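Local coordinates for polysialic acid O-acetyltransferase (Escherichia coli, PDB 3JQY) that transfers acetyl groups from acetyl-CoA to the O7 or O9 hydroxyls of capsular polysialic acid, preferring long polymers, as a left-handed beta-helix homotrimer, at the interface of chains A and B. Sequence-based numbering; all coordinates share one arbitrary frame. Chains: chain A/B, Polysialic acid O-acetyltransferase.

The interface of chains A and B. Residues chain A 149-152, 158; chain B 215, 217-219.
With CG1 set between the backbone N and the carbonyl carbon (chi1 59°), A:Ile152 turns its longer branch across the chain of B:Asn217, while B:Ile218, turned the same way about its first torsion (chi1 61°), keeps CG2 towards A:Ile158. This trimer contact of a hexapeptide-repeat acyltransferase, a left-handed beta-helix enzyme, illustrates how short strands from two subunits can be paired by backbone bonds and flanked by aliphatic branches. Strand 149-151 of chain A runs antiparallel to strand 218-220 of chain B. A:Phe150 N gives a nearly straight bond to B:Ile219 O (2.7 Å), and B:Ile219 N returns one to A:Phe150 O (3.0 Å) in the carbonyl plane. Beyond the strand end, A:Ile152 N reaches B:Asn217 O at 2.9 Å; the N-H points well at its acceptor, yet the donor stands 38° above the carbonyl plane. Around that bond the two branches of A:Ile152 divide the work, CD1 lying 3.6 Å from B:Asn217 CA while CG2 rests against the backbone of B:Ile218. Replacing A:Ile152 by an alanine would probably keep the backbone bond but leave a gap against B:Asn217, taking the cover of CD1 and CG1 from its CA and CB and that of CG2 from the B:Ile218 backbone. Two chain A residues pack on the same side of B:Ile218: A:Ile149 CG2 approaches its CB at 3.7 Å, and A:Ile158 meets its CG2 methyl through CD1, the two side chains crossing at about a right angle. The same A:Ile158 methyl also comes, at a slant and more distantly, to the CE methylene of B:Lys215, a residue thought to help bind acetyl-CoA. Bent at its second and fourth torsions, this lysine brings its terminal amine NZ to a water (2.8 Å) that also meets the carboxylate OD1 of A:Asp151. A:Asp151 OD1 and B:Lys215 NZ stay 4.9 Å apart, and if both are charged each may favour the other's ionised form.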
ATOM      1  N   ILE A 149      -8.151   6.402 -21.589  1.00 13.95           N
ATOM      2  CA  ILE A 149      -7.564   7.735 -21.573  1.00 10.88           C
ATOM      3  C   ILE A 149      -7.333   8.141 -23.024  1.00 16.97           C
ATOM      4  O   ILE A 149      -6.887   7.324 -23.839  1.00 16.35           O
ATOM      5  CB  ILE A 149      -6.236   7.749 -20.797  1.00 16.03           C
ATOM      6  CG1 ILE A 149      -6.485   7.390 -19.326  1.00 14.20           C
ATOM      7  CG2 ILE A 149      -5.536   9.106 -20.925  1.00 19.63           C
ATOM      8  CD1 ILE A 149      -5.220   7.223 -18.498  1.00 14.11           C
ATOM      9  N   PHE A 150      -7.644   9.397 -23.342  1.00 16.68           N
ATOM     10  CA  PHE A 150      -7.545   9.907 -24.710  1.00 15.83           C
ATOM     11  C   PHE A 150      -6.568  11.068 -24.812  1.00 17.67           C
ATOM     12  O   PHE A 150      -6.358  11.811 -23.848  1.00 18.43           O
ATOM     13  CB  PHE A 150      -8.914  10.395 -25.197  1.00 14.23           C
ATOM     14  CG  PHE A 150     -10.019   9.415 -24.976  1.00 14.72           C
ATOM     15  CD1 PHE A 150     -10.396   8.544 -25.986  1.00 16.16           C
ATOM     16  CD2 PHE A 150     -10.682   9.352 -23.758  1.00 17.42           C
ATOM     17  CE1 PHE A 150     -11.411   7.625 -25.786  1.00 16.33           C
ATOM     18  CE2 PHE A 150     -11.702   8.429 -23.554  1.00 18.45           C
ATOM     19  CZ  PHE A 150     -12.067   7.573 -24.574  1.00 18.49           C
ATOM     20  N   ASP A 151      -5.978  11.231 -25.992  1.00 17.76           N
ATOM     21  CA  ASP A 151      -5.227  12.441 -26.303  1.00 17.30           C
ATOM     22  C   ASP A 151      -6.220  13.546 -26.668  1.00 19.50           C
ATOM     23  O   ASP A 151      -7.145  13.317 -27.451  1.00 18.15           O
ATOM     24  CB  ASP A 151      -4.265  12.175 -27.463  1.00 24.42           C
ATOM     25  CG  ASP A 151      -3.493  13.409 -27.876  1.00 24.60           C
ATOM     26  OD1 ASP A 151      -2.349  13.575 -27.410  1.00 26.87           O
ATOM     27  OD2 ASP A 151      -4.035  14.214 -28.661  1.00 23.25           O
ATOM     28  N   ILE A 152      -6.048  14.736 -26.098  1.00 17.25           N
ATOM     29  CA  ILE A 152      -7.048  15.795 -26.265  1.00 18.80           C
ATOM     30  C   ILE A 152      -7.058  16.384 -27.674  1.00 22.74           C
ATOM     31  O   ILE A 152      -8.038  17.003 -28.095  1.00 24.31           O
ATOM     32  CB  ILE A 152      -6.879  16.935 -25.239  1.00 19.73           C
ATOM     33  CG1 ILE A 152      -5.497  17.578 -25.357  1.00 21.56           C
ATOM     34  CG2 ILE A 152      -7.118  16.424 -23.820  1.00 18.72           C
ATOM     35  CD1 ILE A 152      -5.293  18.735 -24.399  1.00 22.40           C
ATOM     36  N   ILE A 158      -5.424   6.315 -26.023  1.00 17.91           N
ATOM     37  CA  ILE A 158      -3.984   6.090 -26.055  1.00 17.85           C
ATOM     38  C   ILE A 158      -3.480   5.136 -24.976  1.00 20.18           C
ATOM     39  O   ILE A 158      -2.273   4.941 -24.835  1.00 27.06           O
ATOM     40  CB  ILE A 158      -3.203   7.413 -25.962  1.00 19.87           C
ATOM     41  CG1 ILE A 158      -3.587   8.168 -24.682  1.00 21.89           C
ATOM     42  CG2 ILE A 158      -3.474   8.257 -27.203  1.00 21.00           C
ATOM     43  CD1 ILE A 158      -2.740   9.406 -24.405  1.00 25.48           C
TER
ATOM     44  N   LYS B 215       2.243  12.134 -18.448  1.00 15.84           N
ATOM     45  CA  LYS B 215       1.643  12.425 -19.745  1.00 16.15           C
ATOM     46  C   LYS B 215       0.855  13.719 -19.676  1.00 21.17           C
ATOM     47  O   LYS B 215       0.155  13.980 -18.696  1.00 17.95           O
ATOM     48  CB  LYS B 215       0.721  11.293 -20.198  1.00 17.98           C
ATOM     49  CG  LYS B 215       0.383  11.322 -21.686  1.00 20.96           C
ATOM     50  CD  LYS B 215       1.464  10.620 -22.496  1.00 30.22           C
ATOM     51  CE  LYS B 215       1.121  10.584 -23.972  1.00 41.37           C
ATOM     52  NZ  LYS B 215       1.344  11.907 -24.621  1.00 40.35           N
ATOM     53  N   ASN B 217      -1.724  16.622 -21.937  1.00 15.74           N
ATOM     54  CA  ASN B 217      -2.711  16.695 -23.006  1.00 17.58           C
ATOM     55  C   ASN B 217      -3.602  15.464 -23.064  1.00 17.09           C
ATOM     56  O   ASN B 217      -3.860  14.937 -24.142  1.00 17.51           O
ATOM     57  CB  ASN B 217      -2.015  16.881 -24.355  1.00 17.32           C
ATOM     58  CG  ASN B 217      -1.171  18.143 -24.410  1.00 25.48           C
ATOM     59  OD1 ASN B 217      -0.057  18.140 -24.938  1.00 31.97           O
ATOM     60  ND2 ASN B 217      -1.695  19.225 -23.858  1.00 18.57           N
ATOM     61  N   ILE B 218      -4.078  15.008 -21.908  1.00 16.04           N
ATOM     62  CA  ILE B 218      -4.969  13.851 -21.871  1.00 14.50           C
ATOM     63  C   ILE B 218      -6.272  14.136 -21.135  1.00 16.35           C
ATOM     64  O   ILE B 218      -6.399  15.136 -20.426  1.00 14.76           O
ATOM     65  CB  ILE B 218      -4.285  12.620 -21.217  1.00 14.05           C
ATOM     66  CG1 ILE B 218      -3.885  12.921 -19.768  1.00 18.78           C
ATOM     67  CG2 ILE B 218      -3.068  12.206 -22.012  1.00 20.55           C
ATOM     68  CD1 ILE B 218      -4.958  12.618 -18.749  1.00 15.69           C
ATOM     69  N   ILE B 219      -7.233  13.236 -21.316  1.00 13.67           N
ATOM     70  CA  ILE B 219      -8.498  13.260 -20.595  1.00 12.71           C
ATOM     71  C   ILE B 219      -9.010  11.819 -20.546  1.00 14.75           C
ATOM     72  O   ILE B 219      -8.673  11.013 -21.413  1.00 18.46           O
ATOM     73  CB  ILE B 219      -9.526  14.191 -21.275  1.00 13.26           C
ATOM     74  CG1 ILE B 219     -10.652  14.552 -20.303  1.00 13.21           C
ATOM     75  CG2 ILE B 219     -10.083  13.560 -22.556  1.00 17.42           C
ATOM     76  CD1 ILE B 219     -11.534  15.699 -20.781  1.00 15.61           C
TER
HETATM   77  O   HOH W   1      -1.143  13.085 -24.921  1.00 30.35           O